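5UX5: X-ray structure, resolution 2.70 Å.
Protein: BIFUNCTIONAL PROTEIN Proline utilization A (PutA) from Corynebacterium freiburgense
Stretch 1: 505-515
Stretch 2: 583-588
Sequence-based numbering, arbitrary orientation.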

# COMPACT_ATOMS: atom_id res chain seq x y z
N THR A 505 -28.86 11.12 27.89
CA THR A 505 -28.48 10.21 26.82
C THR A 505 -27.70 9.00 27.33
O THR A 505 -27.95 7.87 26.88
N VAL A 506 -26.74 9.22 28.24
CA VAL A 506 -25.96 8.11 28.80
C VAL A 506 -26.87 7.09 29.50
O VAL A 506 -26.79 5.88 29.25
N ALA A 507 -27.74 7.56 30.39
CA ALA A 507 -28.65 6.65 31.08
C ALA A 507 -29.59 5.95 30.11
O ALA A 507 -29.93 4.78 30.32
N GLY A 508 -30.02 6.64 29.05
CA GLY A 508 -30.91 6.01 28.09
C GLY A 508 -30.26 4.83 27.39
O GLY A 508 -30.92 3.82 27.13
N LEU A 509 -28.97 4.94 27.07
CA LEU A 509 -28.25 3.83 26.46
C LEU A 509 -28.12 2.64 27.41
O LEU A 509 -28.23 1.49 26.98
N LEU A 510 -27.87 2.90 28.69
CA LEU A 510 -27.69 1.80 29.63
C LEU A 510 -28.94 0.96 29.77
O LEU A 510 -28.86 -0.22 30.12
N LYS A 511 -30.10 1.56 29.52
CA LYS A 511 -31.35 0.86 29.72
C LYS A 511 -31.58 -0.24 28.68
O LYS A 511 -32.27 -1.21 28.97
N SER A 512 -31.02 -0.12 27.49
CA SER A 512 -31.21 -1.17 26.48
C SER A 512 -30.53 -2.47 26.91
O SER A 512 -29.36 -2.46 27.31
N PRO A 513 -31.20 -3.62 26.79
CA PRO A 513 -30.57 -4.88 27.20
C PRO A 513 -29.51 -5.32 26.21
O PRO A 513 -29.53 -4.99 25.03
N ARG A 514 -28.56 -6.11 26.72
CA ARG A 514 -27.48 -6.62 25.89
C ARG A 514 -28.04 -7.53 24.79
O ARG A 514 -28.90 -8.38 25.05
N LEU A 515 -27.53 -7.36 23.57
CA LEU A 515 -27.79 -8.28 22.48
C LEU A 515 -26.86 -9.48 22.59
O LEU A 515 -25.72 -9.37 23.06
N THR A 583 -16.90 -10.92 30.51
CA THR A 583 -18.11 -10.14 30.79
C THR A 583 -17.90 -8.75 30.22
O THR A 583 -17.02 -8.01 30.70
N PRO A 584 -18.67 -8.35 29.21
CA PRO A 584 -18.45 -7.04 28.58
C PRO A 584 -18.82 -5.88 29.48
O PRO A 584 -19.65 -5.98 30.39
N HIS A 585 -18.16 -4.75 29.22
CA HIS A 585 -18.59 -3.44 29.66
C HIS A 585 -20.04 -3.18 29.23
O HIS A 585 -20.53 -3.79 28.27
N ASN A 586 -20.71 -2.24 29.89
CA ASN A 586 -22.02 -1.80 29.43
C ASN A 586 -21.96 -0.68 28.40
O ASN A 586 -22.79 -0.65 27.48
N LEU A 587 -20.98 0.22 28.51
CA LEU A 587 -20.93 1.44 27.72
C LEU A 587 -19.48 1.84 27.47
O LEU A 587 -18.70 1.95 28.42
N VAL A 588 -19.12 2.04 26.21
CA VAL A 588 -17.82 2.57 25.82
C VAL A 588 -18.01 3.89 25.10
O VAL A 588 -18.92 4.02 24.27

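Contacts between a helix and a distant strand often follow a simple plan, in which one apolar side chain is received by several helical residues and longer, more polar side chains close the periphery. The pairing of residues 505-515 with 583-588 in this PutA illustrates the plan on a small scale, burying 332 Å² in all between segments whose touching residues lie at least 70 positions apart in sequence.

At the apolar centre stands Leu587, whose CA-to-CB bond points toward the helix and which is covered by it more than any other residue of the pair. Its chi1 is t and its chi2 p, a conformation that sends the two methyl groups to different neighbours. CD2 meets Val506 CG1 at 3.7 Å, whereas CD1 lies 3.9 Å from Leu509 CD1. A third helical residue approaches nearer the backbone, with Leu510 CD2 3.9 Å from Leu587 CB. The spacing of these partners is that of a helix: Val506 and Leu510 are one turn apart, linked by the hydrogen bond from Leu510 N to Val506 O (3.2 Å), so both can reach the same leucine.

The three do not arrive in the same way. Leu509 points toward the strand, with chi1 at -94°, between the usual wells, and chi2 t. Val506, chi1 t, leaves its backbone sideways. Leu510 also starts sideways, but with chi1 m and chi2 t its end comes nearer, and CD2 also lies 3.9 Å from Asn586 CB. The backbones are closest here, with Leu510 CA and Asn586 CA 6.7 Å apart. Ala507, by contrast, points away and takes no part.

Beyond the helix, the chain continues through Ser512 and Pro513 to Arg514, which points toward the second stretch. Its chi1 and chi2 are both t, extending the side chain before chi3 turns to m. The guanidinium lays one face over the Pro584 ring, Arg514 CZ being 3.6 Å from Pro584 CG; a flat cationic group can pack on an aliphatic ring in this way while leaving its edge available to polar atoms. Near that edge lies the amide oxygen of Asn586, whose chi1 is m, but the 4.3 Å between Arg514 NH2 and Asn586 OD1 is too long for a hydrogen bond. Indeed, no hydrogen bond crosses between the stretches. The polar edge therefore offers proximity rather than direct pairing, and the contact rests chiefly on apolar packing.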

# COMPACT_ATOMS: atom_id res chain seq x y z
CB THR A 505 -27.69 10.98 25.77
OG1 THR A 505 -28.56 11.94 25.15
CG2 THR A 505 -27.13 10.04 24.73
CB VAL A 506 -24.89 8.65 29.76
CG1 VAL A 506 -24.36 7.54 30.64
CG2 VAL A 506 -23.75 9.25 28.98
CB ALA A 507 -29.45 7.41 32.14
CB LEU A 509 -26.87 4.27 25.99
CG LEU A 509 -26.79 4.71 24.54
CD1 LEU A 509 -25.35 4.95 24.14
CD2 LEU A 509 -27.37 3.59 23.73
CB LEU A 510 -27.28 2.32 31.01
CG LEU A 510 -25.88 2.89 31.11
CD1 LEU A 510 -25.56 3.23 32.53
CD2 LEU A 510 -24.90 1.87 30.56
CB LYS A 511 -32.49 1.89 29.75
CG LYS A 511 -32.68 2.42 31.16
CD LYS A 511 -33.90 3.31 31.35
CE LYS A 511 -33.89 3.85 32.79
NZ LYS A 511 -32.50 4.19 33.22
CB SER A 512 -30.64 -0.73 25.13
OG SER A 512 -31.06 0.58 24.84
CB PRO A 513 -31.74 -5.86 27.23
CG PRO A 513 -32.66 -5.35 26.18
CD PRO A 513 -32.50 -3.84 26.14
CB ARG A 514 -26.48 -7.40 26.73
CG ARG A 514 -25.25 -7.82 25.95
CD ARG A 514 -24.29 -8.57 26.81
NE ARG A 514 -24.02 -7.92 28.07
CZ ARG A 514 -23.67 -8.59 29.16
NH1 ARG A 514 -23.57 -9.92 29.10
NH2 ARG A 514 -23.43 -7.95 30.30
CB LEU A 515 -27.56 -7.58 21.14
CG LEU A 515 -28.35 -6.32 20.80
CD1 LEU A 515 -27.62 -5.55 19.75
CD2 LEU A 515 -29.72 -6.70 20.27
CB THR A 583 -18.39 -10.08 32.29
OG1 THR A 583 -18.56 -11.42 32.76
CG2 THR A 583 -19.64 -9.26 32.58
CB PRO A 584 -19.37 -7.06 27.36
CG PRO A 584 -20.45 -8.08 27.70
CD PRO A 584 -19.70 -9.14 28.51
CB HIS A 585 -17.69 -2.36 29.03
CG HIS A 585 -16.27 -2.38 29.49
ND1 HIS A 585 -15.23 -1.94 28.70
CD2 HIS A 585 -15.71 -2.74 30.67
CE1 HIS A 585 -14.09 -2.06 29.36
NE2 HIS A 585 -14.36 -2.53 30.56
CB ASN A 586 -22.85 -1.39 30.64
CG ASN A 586 -23.16 -2.57 31.53
OD1 ASN A 586 -23.29 -3.69 31.04
ND2 ASN A 586 -23.29 -2.32 32.83
CB LEU A 587 -21.67 2.59 28.43
CG LEU A 587 -21.71 4.01 27.87
CD1 LEU A 587 -22.28 4.12 26.45
CD2 LEU A 587 -22.51 4.88 28.81
CB VAL A 588 -17.06 1.58 24.93
CG1 VAL A 588 -15.79 2.23 24.41
CG2 VAL A 588 -16.76 0.29 25.70